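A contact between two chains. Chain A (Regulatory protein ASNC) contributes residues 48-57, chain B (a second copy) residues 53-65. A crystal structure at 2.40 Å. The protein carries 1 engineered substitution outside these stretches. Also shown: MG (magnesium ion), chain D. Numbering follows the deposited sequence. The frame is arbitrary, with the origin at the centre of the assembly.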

# COMPACT_ATOMS: atom_id res chain seq x y z
N GLN A 48 45.90 0.82 -1.98
CA GLN A 48 45.96 0.75 -0.51
C GLN A 48 44.86 1.59 0.16
O GLN A 48 44.35 1.22 1.22
CB GLN A 48 47.34 1.15 0.00
N ALA A 49 44.49 2.71 -0.46
CA ALA A 49 43.30 3.46 -0.08
C ALA A 49 42.02 2.62 -0.16
O ALA A 49 41.06 2.86 0.58
CB ALA A 49 43.15 4.72 -0.94
N GLY A 50 42.00 1.64 -1.05
CA GLY A 50 40.82 0.80 -1.25
C GLY A 50 39.91 1.35 -2.32
O GLY A 50 38.81 0.82 -2.54
N ILE A 51 40.36 2.40 -3.00
CA ILE A 51 39.60 3.03 -4.09
C ILE A 51 39.55 2.11 -5.31
O ILE A 51 38.47 1.78 -5.82
CB ILE A 51 40.23 4.39 -4.50
CG1 ILE A 51 39.85 5.48 -3.51
CG2 ILE A 51 39.78 4.78 -5.89
CD1 ILE A 51 40.89 6.59 -3.39
N ILE A 52 40.73 1.72 -5.78
CA ILE A 52 40.87 0.70 -6.81
C ILE A 52 40.87 -0.67 -6.16
O ILE A 52 41.74 -0.97 -5.35
CB ILE A 52 42.18 0.91 -7.60
CG1 ILE A 52 42.16 2.26 -8.32
CG2 ILE A 52 42.43 -0.24 -8.58
CD1 ILE A 52 43.31 2.46 -9.30
N THR A 53 39.87 -1.50 -6.50
CA THR A 53 39.63 -2.77 -5.81
C THR A 53 40.21 -3.97 -6.55
O THR A 53 40.31 -5.07 -5.99
CB THR A 53 38.12 -3.03 -5.56
OG1 THR A 53 37.42 -3.08 -6.80
CG2 THR A 53 37.51 -1.95 -4.65
N GLY A 54 40.58 -3.77 -7.81
CA GLY A 54 41.04 -4.86 -8.66
C GLY A 54 40.97 -4.50 -10.13
O GLY A 54 40.31 -3.54 -10.51
N ALA A 55 41.66 -5.28 -10.95
CA ALA A 55 41.42 -5.30 -12.39
C ALA A 55 40.80 -6.64 -12.78
O ALA A 55 41.31 -7.69 -12.39
CB ALA A 55 42.71 -5.07 -13.17
N ARG A 56 39.70 -6.59 -13.51
CA ARG A 56 38.94 -7.80 -13.83
C ARG A 56 38.28 -7.65 -15.20
O ARG A 56 38.02 -6.54 -15.64
CB ARG A 56 37.88 -8.06 -12.76
CG ARG A 56 38.36 -7.81 -11.34
CD ARG A 56 37.28 -8.13 -10.31
NE ARG A 56 37.83 -8.29 -8.97
CZ ARG A 56 38.09 -7.28 -8.15
NH1 ARG A 56 37.87 -6.03 -8.55
NH2 ARG A 56 38.57 -7.50 -6.94
N ILE A 57 38.04 -8.77 -15.89
CA ILE A 57 37.17 -8.72 -17.07
C ILE A 57 35.74 -8.52 -16.63
O ILE A 57 35.29 -9.13 -15.64
CB ILE A 57 37.27 -9.98 -17.98
CG1 ILE A 57 36.76 -11.23 -17.26
CG2 ILE A 57 38.70 -10.17 -18.52
CD1 ILE A 57 35.99 -12.18 -18.15
N THR B 53 32.93 -8.20 -22.06
CA THR B 53 32.63 -6.84 -22.51
C THR B 53 33.83 -5.91 -22.35
O THR B 53 33.87 -4.83 -22.95
CB THR B 53 31.41 -6.23 -21.77
OG1 THR B 53 31.68 -6.14 -20.36
CG2 THR B 53 30.14 -7.07 -22.01
N GLY B 54 34.79 -6.32 -21.53
CA GLY B 54 35.99 -5.51 -21.31
C GLY B 54 36.86 -6.01 -20.18
O GLY B 54 36.48 -6.91 -19.42
N ALA B 55 38.05 -5.42 -20.08
CA ALA B 55 38.86 -5.55 -18.89
C ALA B 55 39.03 -4.17 -18.31
O ALA B 55 39.58 -3.29 -18.95
CB ALA B 55 40.22 -6.16 -19.21
N ARG B 56 38.54 -3.99 -17.09
CA ARG B 56 38.53 -2.69 -16.42
C ARG B 56 38.93 -2.85 -14.96
O ARG B 56 38.75 -3.92 -14.38
CB ARG B 56 37.15 -2.06 -16.53
CG ARG B 56 36.54 -2.16 -17.92
CD ARG B 56 35.15 -1.57 -17.96
NE ARG B 56 34.67 -1.39 -19.33
CZ ARG B 56 34.09 -2.35 -20.04
NH1 ARG B 56 33.91 -3.55 -19.52
NH2 ARG B 56 33.68 -2.10 -21.28
N ILE B 57 39.48 -1.79 -14.37
CA ILE B 57 39.66 -1.76 -12.92
C ILE B 57 38.33 -1.50 -12.26
O ILE B 57 37.51 -0.72 -12.76
CB ILE B 57 40.70 -0.70 -12.44
CG1 ILE B 57 40.12 0.71 -12.50
CG2 ILE B 57 42.01 -0.80 -13.23
CD1 ILE B 57 40.40 1.54 -11.26
N ASP B 58 38.10 -2.17 -11.14
CA ASP B 58 36.93 -1.90 -10.32
C ASP B 58 37.23 -0.84 -9.27
O ASP B 58 38.34 -0.75 -8.74
CB ASP B 58 36.39 -3.18 -9.68
CG ASP B 58 35.79 -4.13 -10.70
OD1 ASP B 58 35.82 -5.36 -10.46
OD2 ASP B 58 35.28 -3.67 -11.75
N VAL B 59 36.23 -0.02 -9.00
CA VAL B 59 36.39 1.13 -8.14
C VAL B 59 35.37 1.02 -7.01
O VAL B 59 34.29 0.48 -7.20
CB VAL B 59 36.19 2.44 -8.94
CG1 VAL B 59 35.36 3.44 -8.16
CG2 VAL B 59 37.54 3.04 -9.34
N SER B 60 35.73 1.51 -5.83
CA SER B 60 34.79 1.55 -4.73
C SER B 60 34.24 2.96 -4.55
O SER B 60 34.99 3.87 -4.21
CB SER B 60 35.45 1.08 -3.43
OG SER B 60 34.82 1.68 -2.31
N PRO B 61 32.93 3.14 -4.78
CA PRO B 61 32.31 4.46 -4.65
C PRO B 61 32.42 4.99 -3.22
O PRO B 61 32.63 6.19 -3.03
CB PRO B 61 30.84 4.20 -5.00
CG PRO B 61 30.85 2.93 -5.79
CD PRO B 61 31.95 2.11 -5.20
N LYS B 62 32.28 4.11 -2.24
CA LYS B 62 32.37 4.49 -0.83
C LYS B 62 33.68 5.21 -0.53
O LYS B 62 33.69 6.29 0.07
CB LYS B 62 32.23 3.25 0.05
CG LYS B 62 32.02 3.55 1.52
CD LYS B 62 31.68 2.28 2.30
CE LYS B 62 32.94 1.53 2.74
NZ LYS B 62 32.67 0.59 3.87
N GLN B 63 34.79 4.61 -0.97
CA GLN B 63 36.12 5.17 -0.77
C GLN B 63 36.33 6.47 -1.54
O GLN B 63 37.21 7.27 -1.21
CB GLN B 63 37.18 4.15 -1.16
CG GLN B 63 37.97 3.60 0.01
CD GLN B 63 37.11 3.07 1.13
OE1 GLN B 63 37.26 1.93 1.56
NE2 GLN B 63 36.18 3.89 1.61
N LEU B 64 35.50 6.69 -2.56
CA LEU B 64 35.52 7.94 -3.31
C LEU B 64 34.49 8.92 -2.76
O LEU B 64 34.22 9.97 -3.37
CB LEU B 64 35.28 7.68 -4.80
CG LEU B 64 36.45 7.11 -5.60
CD1 LEU B 64 35.95 6.39 -6.83
CD2 LEU B 64 37.43 8.22 -6.00
N GLY B 65 33.91 8.57 -1.62
CA GLY B 65 33.08 9.51 -0.85
C GLY B 65 31.60 9.49 -1.21
O GLY B 65 30.86 10.40 -0.84
MG MG D . 34.59 -4.60 -13.55

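The strongest single side-chain interaction across this contact is a salt bridge: Arg A56 NH1 lies 2.9 Å from Asp B58 OD1, with the carboxylate oxygen at the edge of the guanidinium and near its plane, where an N-H can point at it. Both ends are held in place by other ties. Arg A56 NH2 donates to Thr A53 O at 3.1 Å, so the arginine folds back over its own strand before it reaches across. The second carboxylate oxygen is also engaged, since Asp B58 OD2 binds the magnesium ion at 2.1 Å. One aspartate thus serves a cation from the partner chain with one oxygen and a metal with the other.

Beneath this lies a backbone ladder. The two strands run antiparallel, and Arg A56 pairs with its own counterpart, Arg B56. Arg A56 N donates to Arg B56 O and Arg B56 N donates to Arg A56 O, both at 3.0 Å, a reciprocal pair that brings the same residue of two copies together. Further along, Asp B58 N donates to Gly A54 O at 2.7 Å, while Thr A53 N donates to Asp B58 O at 2.8 Å in a nearly straight bond. The regular alternation slips here, for the two bonds of Asp B58 go to successive residues of chain A. The hydroxyl adds a weak bond from Thr A53 OG1 to the same Asp B58 O at 3.2 Å. Ser B60 N then donates to Ile A51 O at 2.8 Å, carrying the pairing past the end of both strands. CA-H...O contacts accompany these bonds, among them Ile A57 CA to Gly B54 O at 3.0 Å and Ile B57 CA to Gly A54 O at 3.1 Å.

Gly A54 and Gly B54 follow a rule that can be read within each chain. A CB on either would clash with NH1 of the arginine two residues on, Arg A56 or Arg B56, so the bare glycine leaves room for the guanidinium to lie over the backbone.

The other face of the sheet is apolar. Ile A52, Ala A55 and Ile A57 share it with Ala B55, Ile B57 and Val B59, and alanine is set opposite isoleucine in both directions: Ala A55 CB is 4.3 Å from Ile B57 CG2, and Ile A57 CG2 is 4.3 Å from Ala B55 CB. The backbones come close here: Ala A55 CA is 4.0 Å from Ile B57 CA, and Ile A57 CA is 4.0 Å from Ala B55 CA. The tightest apolar contact is Ile A52 CG1 to Ile B57 CD1, at 3.5 Å.

Beyond the strands, Ile A51 packs its CG2 against Leu B64 CG at 4.1 Å and its CG1 against Gln B63 CB at 3.8 Å. Gln B63 also reaches toward Ala A49 and Gly A50, its CG 3.2 Å from Ala A49 O. Gly A50, the first residue after the helix to leave helical phi/psi, has a positive phi, at backbone angles that would jam a CB against the preceding carbonyl oxygen.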